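Local coordinates for uncharacterized peroxidase-related protein (Silicibacter sp., PDB 2PFX), which is uncharacterized but, as a peroxidase-related member of the AhpD-like clan, probably acts as an oxidoreductase, at residues Asp128-Lys132 / Asp144-Leu148; Ile76-Val80 / Val164-Asn169. All blocks are in the same frame, centred on the assembly; numbering follows the deposited sequence.

Interaction 1 of 2, residues Asp128-Lys132 / Asp144-Leu148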
loop_
_atom_site.group_PDB
_atom_site.type_symbol
_atom_site.label_atom_id
_atom_site.label_comp_id
_atom_site.label_asym_id
_atom_site.label_seq_id
_atom_site.Cartn_x
_atom_site.Cartn_y
_atom_site.Cartn_z
ATOM N N ASP A 128 -6.902 18.359 2.280
ATOM C CA ASP A 128 -5.951 17.601 1.486
ATOM C C ASP A 128 -4.587 17.499 2.175
ATOM O O ASP A 128 -3.911 16.464 2.129
ATOM C CB ASP A 128 -5.772 18.283 0.136
ATOM C CG ASP A 128 -6.901 18.127 -0.854
ATOM O OD1 ASP A 128 -7.799 17.282 -0.651
ATOM O OD2 ASP A 128 -6.855 18.887 -1.851
ATOM N N PHE A 129 -4.164 18.593 2.803
ATOM C CA PHE A 129 -2.919 18.629 3.567
ATOM C C PHE A 129 -2.982 17.688 4.779
ATOM O O PHE A 129 -2.066 16.921 5.062
ATOM C CB PHE A 129 -2.650 20.078 3.987
ATOM C CG PHE A 129 -1.259 20.352 4.556
ATOM C CD1 PHE A 129 -0.196 20.688 3.728
ATOM C CD2 PHE A 129 -1.010 20.288 5.917
ATOM C CE1 PHE A 129 1.051 20.954 4.258
ATOM C CE2 PHE A 129 0.236 20.526 6.454
ATOM C CZ PHE A 129 1.281 20.833 5.607
ATOM N N ALA A 130 -4.087 17.755 5.502
ATOM C CA ALA A 130 -4.290 16.864 6.647
ATOM C C ALA A 130 -4.231 15.417 6.186
ATOM O O ALA A 130 -3.600 14.588 6.852
ATOM C CB ALA A 130 -5.600 17.181 7.346
ATOM N N ALA A 131 -4.867 15.128 5.066
ATOM C CA ALA A 131 -4.888 13.792 4.462
ATOM C C ALA A 131 -3.495 13.324 4.101
ATOM O O ALA A 131 -3.089 12.193 4.396
ATOM C CB ALA A 131 -5.779 13.734 3.221
ATOM N N LYS A 132 -2.739 14.205 3.459
ATOM C CA LYS A 132 -1.375 13.855 3.106
ATOM C C LYS A 132 -0.480 13.665 4.324
ATOM O O LYS A 132 0.435 12.820 4.374
ATOM C CB LYS A 132 -0.803 14.924 2.171
ATOM C CG LYS A 132 0.607 14.520 1.705
ATOM C CD LYS A 132 1.181 15.516 0.707
ATOM C CE LYS A 132 2.517 14.988 0.188
ATOM N NZ LYS A 132 2.841 15.664 -1.093
ATOM N N ASP A 144 3.822 21.988 -0.793
ATOM C CA ASP A 144 2.562 21.692 -0.120
ATOM C C ASP A 144 2.160 22.791 0.850
ATOM O O ASP A 144 1.011 23.195 0.993
ATOM C CB ASP A 144 2.674 20.374 0.643
ATOM C CG ASP A 144 2.896 19.194 -0.283
ATOM O OD1 ASP A 144 2.139 19.068 -1.260
ATOM O OD2 ASP A 144 3.812 18.385 -0.093
ATOM N N ARG A 145 3.136 23.327 1.581
ATOM C CA ARG A 145 2.859 24.448 2.472
ATOM C C ARG A 145 2.487 25.696 1.667
ATOM O O ARG A 145 1.670 26.506 2.100
ATOM C CB ARG A 145 4.058 24.689 3.387
ATOM C CG ARG A 145 4.233 23.550 4.394
ATOM C CD ARG A 145 5.237 23.893 5.476
ATOM N NE ARG A 145 6.594 24.060 4.971
ATOM C CZ ARG A 145 7.455 23.071 4.799
ATOM N NH1 ARG A 145 7.167 21.810 5.078
ATOM N NH2 ARG A 145 8.660 23.338 4.322
ATOM N N GLU A 146 3.065 25.857 0.482
ATOM C CA GLU A 146 2.737 27.059 -0.296
ATOM C C GLU A 146 1.325 26.978 -0.837
ATOM O O GLU A 146 0.651 28.007 -1.035
ATOM C CB GLU A 146 3.743 27.255 -1.431
ATOM C CG GLU A 146 3.611 28.626 -2.113
ATOM C CD GLU A 146 3.811 29.789 -1.171
ATOM O OE1 GLU A 146 4.726 29.760 -0.303
ATOM O OE2 GLU A 146 3.029 30.764 -1.293
ATOM N N VAL A 147 0.856 25.758 -1.081
ATOM C CA VAL A 147 -0.539 25.627 -1.528
ATOM C C VAL A 147 -1.468 26.217 -0.478
ATOM O O VAL A 147 -2.427 26.937 -0.749
ATOM C CB VAL A 147 -0.943 24.180 -1.828
ATOM C CG1 VAL A 147 -2.443 24.056 -1.998
ATOM C CG2 VAL A 147 -0.208 23.704 -3.083
ATOM N N LEU A 148 -1.193 25.915 0.785
ATOM C CA LEU A 148 -1.992 26.477 1.869
ATOM C C LEU A 148 -1.923 27.997 1.907
ATOM O O LEU A 148 -2.932 28.679 2.102
ATOM C CB LEU A 148 -1.534 25.911 3.221
ATOM C CG LEU A 148 -1.652 24.388 3.320
ATOM C CD1 LEU A 148 -1.065 23.938 4.654
ATOM C CD2 LEU A 148 -3.085 23.932 3.145
#
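Phe129 and Leu148 make the apolar half of this contact. The CD1 methyl of Leu148 stands over the middle of the Phe129 ring, 3.5 Å from the ring centroid and 14° off the ring normal, which meets the geometry of a CH-pi interaction. The first torsion of Phe129 swings the ring away from its backbone N and over to helix 142-150, where its CE1 approaches CB of Asp144 at 4.0 Å. The other leucine methyl, CD2, rests against CB of Phe129 at 4.0 Å. More loosely, CG of Arg145 lies 4.1 Å from Phe129 CE1, the ring and guanidinium planes being nearly perpendicular.

The two helices form an antiparallel helical hairpin: 11 residues separate the segments, whose axes run 156° apart, close to antiparallel, with a closest approach of 11.0 Å. That wide spacing is bridged by long side chains. Beyond the hairpin, Phe129 also packs on Ile161 of helix 155-178 and on Ala177 of the second subunit.

The polar half is a salt bridge. Lys132, extended along its whole length, sends NZ to OD2 of Asp144 at 3.1 Å, meeting the oxygen on its syn side but 31° out of the carboxylate plane; the second approach, NZ to OD1 of Asp144 at 3.5 Å, is weak. Asp144 OD2 also accepts a hydrogen bond from the backbone N of Glu141, so two donors grip that oxygen. Arg145 turns its charged end elsewhere, NH2 in a salt bridge with Glu142 and NH1 hydrogen-bonded to the carbonyl of Ala177 in the second subunit.

Interaction 2 of 2, residues Ile76-Val80 / Val164-Asn169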
loop_
_atom_site.group_PDB
_atom_site.type_symbol
_atom_site.label_atom_id
_atom_site.label_comp_id
_atom_site.label_asym_id
_atom_site.label_seq_id
_atom_site.Cartn_x
_atom_site.Cartn_y
_atom_site.Cartn_z
ATOM N N ILE A 76 -11.150 18.719 10.158
ATOM C CA ILE A 76 -9.860 18.082 10.043
ATOM C C ILE A 76 -9.913 16.775 10.818
ATOM O O ILE A 76 -9.494 15.722 10.358
ATOM C CB ILE A 76 -8.729 18.969 10.582
ATOM C CG1 ILE A 76 -8.357 20.143 9.676
ATOM C CG2 ILE A 76 -7.470 18.166 10.862
ATOM C CD1 ILE A 76 -7.468 21.185 10.354
ATOM N N ALA A 77 -10.487 16.895 12.017
ATOM C CA ALA A 77 -10.548 15.708 12.873
ATOM C C ALA A 77 -11.217 14.522 12.201
ATOM O O ALA A 77 -10.763 13.379 12.270
ATOM C CB ALA A 77 -11.297 16.067 14.149
ATOM N N VAL A 78 -12.345 14.804 11.569
ATOM C CA VAL A 78 -13.118 13.746 10.907
ATOM C C VAL A 78 -12.424 13.179 9.695
ATOM O O VAL A 78 -12.476 11.986 9.415
ATOM C CB VAL A 78 -14.509 14.268 10.498
ATOM C CG1 VAL A 78 -15.282 13.205 9.719
ATOM C CG2 VAL A 78 -15.268 14.677 11.739
ATOM N N VAL A 79 -11.764 14.029 8.915
ATOM C CA VAL A 79 -11.042 13.509 7.749
ATOM C C VAL A 79 -9.900 12.617 8.204
ATOM O O VAL A 79 -9.691 11.501 7.692
ATOM C CB VAL A 79 -10.573 14.681 6.879
ATOM C CG1 VAL A 79 -9.521 14.246 5.875
ATOM C CG2 VAL A 79 -11.782 15.307 6.199
ATOM N N VAL A 80 -9.123 13.036 9.186
ATOM C CA VAL A 80 -8.085 12.167 9.765
ATOM C C VAL A 80 -8.711 10.862 10.229
ATOM O O VAL A 80 -8.231 9.786 9.868
ATOM C CB VAL A 80 -7.325 12.859 10.909
ATOM C CG1 VAL A 80 -6.280 11.927 11.514
ATOM C CG2 VAL A 80 -6.650 14.130 10.401
ATOM N N VAL A 164 -3.469 20.000 14.857
ATOM C CA VAL A 164 -4.769 19.353 14.948
ATOM C C VAL A 164 -4.693 17.995 14.251
ATOM O O VAL A 164 -5.111 16.994 14.807
ATOM C CB VAL A 164 -5.878 20.224 14.360
ATOM C CG1 VAL A 164 -7.188 19.461 14.255
ATOM C CG2 VAL A 164 -6.013 21.463 15.231
ATOM N N THR A 165 -4.145 17.982 13.045
ATOM C CA THR A 165 -3.987 16.760 12.283
ATOM C C THR A 165 -3.184 15.717 13.064
ATOM O O THR A 165 -3.600 14.570 13.246
ATOM C CB THR A 165 -3.252 17.037 10.951
ATOM O OG1 THR A 165 -4.031 17.921 10.116
ATOM C CG2 THR A 165 -3.059 15.763 10.149
ATOM N N GLY A 166 -2.009 16.097 13.564
ATOM C CA GLY A 166 -1.183 15.179 14.346
ATOM C C GLY A 166 -1.907 14.671 15.578
ATOM O O GLY A 166 -1.817 13.476 15.888
ATOM N N PHE A 167 -2.618 15.557 16.260
ATOM C CA PHE A 167 -3.360 15.155 17.460
ATOM C C PHE A 167 -4.344 14.040 17.149
ATOM O O PHE A 167 -4.373 13.088 17.925
ATOM C CB PHE A 167 -4.054 16.362 18.082
ATOM C CG PHE A 167 -4.768 16.134 19.395
ATOM C CD1 PHE A 167 -4.104 15.844 20.573
ATOM C CD2 PHE A 167 -6.151 16.218 19.401
ATOM C CE1 PHE A 167 -4.822 15.641 21.737
ATOM C CE2 PHE A 167 -6.885 16.053 20.549
ATOM C CZ PHE A 167 -6.196 15.781 21.713
ATOM N N PHE A 168 -5.117 14.098 16.058
ATOM C CA PHE A 168 -6.065 13.012 15.810
ATOM C C PHE A 168 -5.358 11.771 15.326
ATOM O O PHE A 168 -5.899 10.666 15.455
ATOM C CB PHE A 168 -7.199 13.455 14.850
ATOM C CG PHE A 168 -8.095 14.314 15.758
ATOM C CD1 PHE A 168 -8.988 13.699 16.624
ATOM C CD2 PHE A 168 -7.969 15.689 15.742
ATOM C CE1 PHE A 168 -9.756 14.475 17.474
ATOM C CE2 PHE A 168 -8.753 16.474 16.579
ATOM C CZ PHE A 168 -9.646 15.857 17.439
ATOM N N ASN A 169 -4.152 11.940 14.776
ATOM C CA ASN A 169 -3.380 10.734 14.460
ATOM C C ASN A 169 -2.941 10.021 15.754
ATOM O O ASN A 169 -2.629 8.817 15.777
ATOM C CB ASN A 169 -2.175 11.098 13.587
ATOM C CG ASN A 169 -2.592 11.038 12.120
ATOM O OD1 ASN A 169 -2.688 9.944 11.572
ATOM N ND2 ASN A 169 -2.881 12.175 11.524
#
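Phe168 lays one ring face over the methyl of Ala77, whose CB sits 3.6 Å from the ring centroid and 13° off the normal, a CH-pi contact. The opposite face meets CD2 of Phe167, offset toward the rim, while His93 of helix 87-101 forms an edge-to-face pair with the same ring. Replacing Phe168 with an alanine would probably open a gap over Ala77 and leave His93 without its aromatic partner.

Val80 wedges between three residues. Its CG1, anti to the backbone N (chi1 179°), reaches CB of Phe168 at 3.8 Å and ND2 of Asn169 at 3.4 Å, while its CG2 faces CG2 of Thr165. That Asn169 amide is fixed by ND2 bonding to Thr165 O at 3.0 Å, from above the carbonyl plane, and by Thr134, with OD1 taken by Arg173 and Asn84. One turn earlier, CG2 of Ile76 touches CG1 of Val164 at 3.6 Å and also meets OG1 of Thr165, a hydroxyl bonded to the carbonyl of Ile161.

No hydrogen bond crosses between the segments. With axes 9.0 Å apart at 44°, this is close, mainly apolar helix-helix packing in the core of an all-helical chain, consistent with an AhpD-like fold.

From the N terminus, the chain first supplies residues 76-80 on helix 70-84, then passes through helices 87-101 and 104-112 to residues 128-132 on helix 121-136. Interaction 1 closes a short loop when helix 142-150 folds back on helix 121-136. The following helix, 155-178, brings residues 164-169 back to helix 70-84, so interaction 2 closes a loop of 83 intervening residues with interaction 1 nested inside it. The centres lie about 13 Å apart, yet the contacts touch through Ala130, whose CB is 3.3 Å from Thr165 OG1 and 4.1 Å from Ile76 CG2. Interaction 2 lies near the chain centre, interaction 1 farther out, and both reach the second subunit.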